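Local coordinates for protein uncharacterized N-acetyltransferase SSO0209 (Sulfolobus solfataricus P2, PDB 4R3L) that transfers an acetyl group from acetyl-CoA to the free alpha-amino group at protein N-termini, preferring those that begin with serine, at residues Phe41-Glu44 with His45-Tyr49; Leu107-Ala110 with Ser111-Met115. All blocks are in the same frame, centred on the assembly; numbering follows the deposited sequence.

Contact 1: residues Phe41-Glu44 with His45-Tyr49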
ATOM      1  N   PHE A  41      -7.114  -4.134  13.105  1.00 16.50           N
ATOM      2  CA  PHE A  41      -6.068  -4.336  12.102  1.00 18.63           C
ATOM      3  C   PHE A  41      -5.454  -2.977  11.715  1.00 15.52           C
ATOM      4  O   PHE A  41      -4.229  -2.821  11.694  1.00 16.35           O
ATOM      5  CB  PHE A  41      -6.667  -5.057  10.904  1.00 16.45           C
ATOM      6  CG  PHE A  41      -5.679  -5.464   9.852  1.00 20.77           C
ATOM      7  CD1 PHE A  41      -5.128  -6.737   9.857  1.00 25.04           C
ATOM      8  CD2 PHE A  41      -5.363  -4.604   8.808  1.00 24.00           C
ATOM      9  CE1 PHE A  41      -4.244  -7.134   8.863  1.00 26.29           C
ATOM     10  CE2 PHE A  41      -4.474  -4.996   7.811  1.00 22.14           C
ATOM     11  CZ  PHE A  41      -3.922  -6.270   7.843  1.00 21.78           C
ATOM     12  N   PHE A  42      -6.301  -1.999  11.426  1.00 17.67           N
ATOM     13  CA  PHE A  42      -5.811  -0.662  11.088  1.00 19.16           C
ATOM     14  C   PHE A  42      -5.039  -0.079  12.263  1.00 19.22           C
ATOM     15  O   PHE A  42      -3.975   0.493  12.081  1.00 16.54           O
ATOM     16  CB  PHE A  42      -6.960   0.260  10.678  1.00 17.31           C
ATOM     17  CG  PHE A  42      -7.565  -0.089   9.346  1.00 18.52           C
ATOM     18  CD1 PHE A  42      -6.985   0.375   8.171  1.00 19.32           C
ATOM     19  CD2 PHE A  42      -8.694  -0.885   9.261  1.00 20.70           C
ATOM     20  CE1 PHE A  42      -7.536   0.060   6.938  1.00 24.39           C
ATOM     21  CE2 PHE A  42      -9.240  -1.212   8.023  1.00 23.66           C
ATOM     22  CZ  PHE A  42      -8.659  -0.737   6.872  1.00 26.45           C
ATOM     23  N   VAL A  43      -5.546  -0.271  13.482  1.00 16.46           N
ATOM     24  CA  VAL A  43      -4.891   0.293  14.655  1.00 16.66           C
ATOM     25  C   VAL A  43      -3.501  -0.295  14.853  1.00 18.48           C
ATOM     26  O   VAL A  43      -2.547   0.438  15.135  1.00 18.66           O
ATOM     27  CB  VAL A  43      -5.755   0.083  15.936  1.00 17.72           C
ATOM     28  CG1 VAL A  43      -4.944   0.383  17.198  1.00 21.63           C
ATOM     29  CG2 VAL A  43      -6.969   0.967  15.862  1.00 17.82           C
ATOM     30  N   GLU A  44      -3.360  -1.606  14.683  1.00 18.28           N
ATOM     31  CA  GLU A  44      -2.056  -2.208  14.918  1.00 18.59           C
ATOM     32  C   GLU A  44      -1.041  -1.780  13.872  1.00 20.33           C
ATOM     33  O   GLU A  44       0.128  -1.596  14.185  1.00 19.20           O
ATOM     34  CB  GLU A  44      -2.159  -3.723  14.969  1.00 20.48           C
ATOM     35  CG  GLU A  44      -2.803  -4.135  16.290  1.00 18.26           C
ATOM     36  CD  GLU A  44      -2.993  -5.620  16.436  1.00 24.16           C
ATOM     37  OE1 GLU A  44      -4.158  -6.064  16.363  1.00 24.78           O
ATOM     38  OE2 GLU A  44      -1.991  -6.329  16.666  1.00 29.78           O
ATOM     39  N   HIS A  45      -1.478  -1.636  12.628  1.00 16.68           N
ATOM     40  CA  HIS A  45      -0.538  -1.192  11.599  1.00 16.29           C
ATOM     41  C   HIS A  45      -0.147   0.263  11.827  1.00 18.73           C
ATOM     42  O   HIS A  45       0.996   0.654  11.563  1.00 20.55           O
ATOM     43  CB  HIS A  45      -1.134  -1.391  10.198  1.00 18.36           C
ATOM     44  CG  HIS A  45      -1.137  -2.818   9.752  1.00 20.21           C
ATOM     45  ND1 HIS A  45      -1.923  -3.780  10.350  1.00 23.42           N
ATOM     46  CD2 HIS A  45      -0.426  -3.455   8.790  1.00 20.12           C
ATOM     47  CE1 HIS A  45      -1.707  -4.948   9.768  1.00 23.19           C
ATOM     48  NE2 HIS A  45      -0.811  -4.776   8.812  1.00 20.91           N
ATOM     49  N   LEU A  46      -1.074   1.074  12.334  1.00 16.24           N
ATOM     50  CA  LEU A  46      -0.722   2.452  12.655  1.00 18.27           C
ATOM     51  C   LEU A  46       0.279   2.482  13.818  1.00 20.55           C
ATOM     52  O   LEU A  46       1.274   3.189  13.760  1.00 21.13           O
ATOM     53  CB  LEU A  46      -1.971   3.278  12.978  1.00 19.84           C
ATOM     54  CG  LEU A  46      -1.730   4.735  13.378  1.00 23.53           C
ATOM     55  CD1 LEU A  46      -1.022   5.472  12.261  1.00 22.02           C
ATOM     56  CD2 LEU A  46      -3.036   5.423  13.738  1.00 24.55           C
ATOM     57  N   LYS A  47       0.052   1.681  14.860  1.00 23.84           N
ATOM     58  CA  LYS A  47       0.969   1.701  15.990  1.00 22.87           C
ATOM     59  C   LYS A  47       2.334   1.072  15.692  1.00 21.27           C
ATOM     60  O   LYS A  47       3.350   1.527  16.211  1.00 27.58           O
ATOM     61  CB  LYS A  47       0.318   1.021  17.201  1.00 22.75           C
ATOM     62  CG  LYS A  47      -0.930   1.778  17.624  1.00 23.95           C
ATOM     63  CD  LYS A  47      -1.370   1.496  19.040  1.00 28.94           C
ATOM     64  CE  LYS A  47      -2.571   2.378  19.401  1.00 32.30           C
ATOM     65  NZ  LYS A  47      -2.211   3.827  19.572  1.00 39.04           N
ATOM     66  N   GLU A  48       2.370   0.037  14.861  1.00 20.27           N
ATOM     67  CA  GLU A  48       3.630  -0.640  14.586  1.00 21.62           C
ATOM     68  C   GLU A  48       4.447  -0.008  13.441  1.00 23.85           C
ATOM     69  O   GLU A  48       5.680  -0.038  13.471  1.00 22.91           O
ATOM     70  CB  GLU A  48       3.372  -2.110  14.269  1.00 21.90           C
ATOM     71  CG  GLU A  48       2.717  -2.880  15.421  1.00 26.52           C
ATOM     72  CD  GLU A  48       2.372  -4.319  15.056  1.00 34.22           C
ATOM     73  OE1 GLU A  48       2.427  -4.665  13.862  1.00 42.09           O
ATOM     74  OE2 GLU A  48       2.046  -5.104  15.969  1.00 43.76           O
ATOM     75  N   TYR A  49       3.769   0.537  12.431  1.00 23.18           N
ATOM     76  CA  TYR A  49       4.465   1.003  11.213  1.00 21.21           C
ATOM     77  C   TYR A  49       4.003   2.389  10.802  1.00 22.27           C
ATOM     78  O   TYR A  49       3.984   2.727   9.608  1.00 20.29           O
ATOM     79  CB  TYR A  49       4.228   0.041  10.041  1.00 20.61           C
ATOM     80  CG  TYR A  49       4.188  -1.430  10.416  1.00 20.54           C
ATOM     81  CD1 TYR A  49       5.340  -2.098  10.796  1.00 21.39           C
ATOM     82  CD2 TYR A  49       2.996  -2.146  10.369  1.00 21.86           C
ATOM     83  CE1 TYR A  49       5.309  -3.437  11.134  1.00 25.93           C
ATOM     84  CE2 TYR A  49       2.957  -3.495  10.711  1.00 26.44           C
ATOM     85  CZ  TYR A  49       4.125  -4.132  11.085  1.00 28.88           C
ATOM     86  OH  TYR A  49       4.104  -5.476  11.419  1.00 30.32           O
TER
HETATM   87  O   HOH W   1       0.138  -5.288  18.229  1.00 35.59           O

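Contact 2: residues Leu107-Ala110 with Ser111-Met115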
ATOM      1  N   LEU A 107       1.160   9.187  -2.253  1.00 14.46           N
ATOM      2  CA  LEU A 107       1.076   8.297  -1.077  1.00 14.86           C
ATOM      3  C   LEU A 107       2.192   7.243  -1.129  1.00 13.77           C
ATOM      4  O   LEU A 107       2.875   6.979  -0.131  1.00 15.41           O
ATOM      5  CB  LEU A 107      -0.299   7.608  -0.990  1.00 15.29           C
ATOM      6  CG  LEU A 107      -1.469   8.486  -0.524  1.00 17.40           C
ATOM      7  CD1 LEU A 107      -2.810   7.791  -0.749  1.00 20.14           C
ATOM      8  CD2 LEU A 107      -1.309   8.870   0.948  1.00 17.65           C
ATOM      9  N   LEU A 108       2.363   6.621  -2.291  1.00 16.38           N
ATOM     10  CA  LEU A 108       3.410   5.610  -2.452  1.00 16.27           C
ATOM     11  C   LEU A 108       4.799   6.197  -2.268  1.00 16.39           C
ATOM     12  O   LEU A 108       5.652   5.570  -1.659  1.00 18.37           O
ATOM     13  CB  LEU A 108       3.318   4.936  -3.824  1.00 17.32           C
ATOM     14  CG  LEU A 108       2.260   3.848  -3.984  1.00 21.52           C
ATOM     15  CD1 LEU A 108       1.826   3.717  -5.432  1.00 25.32           C
ATOM     16  CD2 LEU A 108       2.814   2.507  -3.464  1.00 20.59           C
ATOM     17  N   GLU A 109       5.040   7.397  -2.797  1.00 17.03           N
ATOM     18  CA  GLU A 109       6.362   7.984  -2.647  1.00 17.02           C
ATOM     19  C   GLU A 109       6.678   8.241  -1.188  1.00 17.20           C
ATOM     20  O   GLU A 109       7.800   8.001  -0.740  1.00 18.06           O
ATOM     21  CB  GLU A 109       6.488   9.290  -3.437  1.00 21.40           C
ATOM     22  CG  GLU A 109       7.936   9.807  -3.519  1.00 25.02           C
ATOM     23  CD  GLU A 109       8.365  10.703  -2.345  1.00 27.74           C
ATOM     24  OE1 GLU A 109       7.517  11.105  -1.518  1.00 26.67           O
ATOM     25  OE2 GLU A 109       9.578  11.023  -2.259  1.00 33.67           O
ATOM     26  N   ALA A 110       5.686   8.732  -0.454  1.00 17.33           N
ATOM     27  CA  ALA A 110       5.890   9.071   0.945  1.00 16.88           C
ATOM     28  C   ALA A 110       6.149   7.811   1.762  1.00 17.64           C
ATOM     29  O   ALA A 110       7.056   7.775   2.607  1.00 17.57           O
ATOM     30  CB  ALA A 110       4.675   9.823   1.500  1.00 18.29           C
ATOM     31  N   SER A 111       5.337   6.787   1.514  1.00 16.37           N
ATOM     32  CA  SER A 111       5.498   5.524   2.224  1.00 14.58           C
ATOM     33  C   SER A 111       6.847   4.908   1.878  1.00 16.59           C
ATOM     34  O   SER A 111       7.559   4.446   2.758  1.00 16.20           O
ATOM     35  CB  SER A 111       4.351   4.552   1.899  1.00 16.11           C
ATOM     36  OG  SER A 111       4.332   3.470   2.834  1.00 16.91           O
ATOM     37  N   MET A 112       7.209   4.917   0.596  1.00 18.86           N
ATOM     38  CA  MET A 112       8.506   4.380   0.181  1.00 20.53           C
ATOM     39  C   MET A 112       9.686   5.055   0.871  1.00 20.85           C
ATOM     40  O   MET A 112      10.630   4.397   1.307  1.00 20.84           O
ATOM     41  CB  MET A 112       8.675   4.521  -1.329  1.00 24.90           C
ATOM     42  CG  MET A 112       7.908   3.498  -2.098  1.00 23.98           C
ATOM     43  SD  MET A 112       7.938   3.822  -3.866  1.00 41.75           S
ATOM     44  CE  MET A 112       9.694   3.879  -4.148  1.00 32.43           C
ATOM     45  N   LYS A 113       9.634   6.380   0.943  1.00 20.46           N
ATOM     46  CA  LYS A 113      10.715   7.146   1.556  1.00 23.22           C
ATOM     47  C   LYS A 113      10.860   6.770   3.025  1.00 24.62           C
ATOM     48  O   LYS A 113      11.971   6.631   3.521  1.00 24.48           O
ATOM     49  CB  LYS A 113      10.462   8.651   1.408  1.00 26.64           C
ATOM     50  CG  LYS A 113      11.597   9.540   1.920  1.00 29.86           C
ATOM     51  CD  LYS A 113      11.344  11.009   1.564  1.00 34.85           C
ATOM     52  CE  LYS A 113      12.511  11.895   2.003  1.00 41.13           C
ATOM     53  NZ  LYS A 113      12.318  13.336   1.662  1.00 38.15           N
ATOM     54  N   SER A 114       9.737   6.587   3.720  1.00 20.05           N
ATOM     55  CA  SER A 114       9.788   6.166   5.106  1.00 19.80           C
ATOM     56  C   SER A 114      10.245   4.707   5.261  1.00 21.55           C
ATOM     57  O   SER A 114      11.007   4.389   6.162  1.00 23.05           O
ATOM     58  CB  SER A 114       8.420   6.356   5.781  1.00 20.12           C
ATOM     59  OG  SER A 114       8.416   5.704   7.048  1.00 24.51           O
ATOM     60  N   MET A 115       9.759   3.815   4.408  1.00 20.67           N
ATOM     61  CA  MET A 115      10.235   2.434   4.421  1.00 20.20           C
ATOM     62  C   MET A 115      11.760   2.388   4.285  1.00 25.67           C
ATOM     63  O   MET A 115      12.447   1.669   5.016  1.00 24.64           O
ATOM     64  CB  MET A 115       9.591   1.633   3.295  1.00 19.69           C
ATOM     65  CG  MET A 115       8.111   1.401   3.475  1.00 17.58           C
ATOM     66  SD  MET A 115       7.467   0.677   1.967  1.00 20.90           S
ATOM     67  CE  MET A 115       5.771   0.346   2.431  1.00 20.09           C
TER

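Contact 1: residues Phe41-Glu44 with His45-Tyr49
Phe41 and His45, one helical turn apart, carry the tight part of this contact. The carbonyl oxygen of Phe41 is gripped twice by His45: by its backbone N at 3.1 Å, the ordinary helical bond, and by its ring ND1 at 2.8 Å. The two donors come from opposite faces of the carbonyl plane, and the second bond is the more bent (N-H...O 147°). The ND1 bond is likely to restrict rotation of the imidazole, whose CE1 lies over one face of the Phe41 ring, displaced toward the rim, 3.2 Å from CZ. The rings are oblique, with planes at 32° and centroids 4.1 Å apart. Phe41 has CG anti to the backbone N and beside the carbonyl carbon (chi1 -174°), and from there its ring projects outward, leaning toward His45. Helix 39-49 packs against the central sheet of the GNAT fold, where Met67 of strand 61-72 and Val90 of strand 83-94 both touch Phe41 and His45. Phe41 also stacks on Tyr37, a substrate-binding residue, so the packed side of the helix adjoins the peptide site. Replacing Phe41 by an alanine removes the ring under His45 CE1, would probably leave the imidazole freer to turn, and takes the stacking mate from Tyr37. The solvent side, formed by the exposed Glu44, Lys47 and Glu48, is looser. At its border Val43, which also packs on Met19, runs side by side with Lys47, CG1 touching CE at 3.8 Å. Glu44 and Glu48 bring like charges together, their OE2 atoms 4.3 Å apart, a repulsion probably eased by a water that donates to Glu44 OE2 at 2.8 Å and to Glu48 OE2 at 3.0 Å.

Contact 2: residues Leu107-Ala110 with Ser111-Met115
The carboxylate of Glu109, the one flat side-chain group here, comes near Lys113 only loosely, with OE2 4.2 Å from CD. The lysine chain is extended, and its NZ remains 5.3 Å from OE2, too far for a salt bridge; any attraction between the charges is probably weak and screened by solvent at this exposed surface. The other flat groups are peptide units. Leu108 O takes the N-H of Met112 at 2.8 Å, and the Met112 side chain runs back past the same oxygen, beyond it and off the peptide plane, with CG at 3.1 Å and SD at 3.6 Å. CG can do this because it stands opposite the carbonyl carbon, beside the backbone N (chi1 -77°); the bend at chi3 then turns CE away. Two buried hydroxyls are satisfied beyond the segments, Ser111 OG by Ala52 O and Ser114 OG by Asp118 OD2. Leu107 and Leu108 pack on Ile66 of strand 61-72, and Met112 on Ile124. Such one-sided burial fits the crossover helix of a beta-alpha-beta unit, here strand 83-94, helix 103-119 and strand 123-129, and the N-terminal end of helix 103-119 adjoins the acetyl-CoA site, to which Ile103 belongs.

Contact 1 and contact 2 each lie within a single helix, 39-49 and 103-119, with centres 16 Å apart and no direct touch. The helices share a strand as neighbour: 61-72 offers Met67 to contact 1 and Ile66 to contact 2. Both contacts are partly buried, but contact 2 has more buried residues and lies nearer the centre of the chain, about 9 Å against 13 Å. The chemistry also differs. Phe41, Phe42 and His45 line the inner side of contact 1, beside the peptide-binding Tyr37, whereas aliphatic side chains and two buried serines line that of contact 2, near the acetyl-CoA-binding Ile92 and Ile103. Outward, contact 1 has a water-bridged pair of acids and a lysine, contact 2 a separated acid and base.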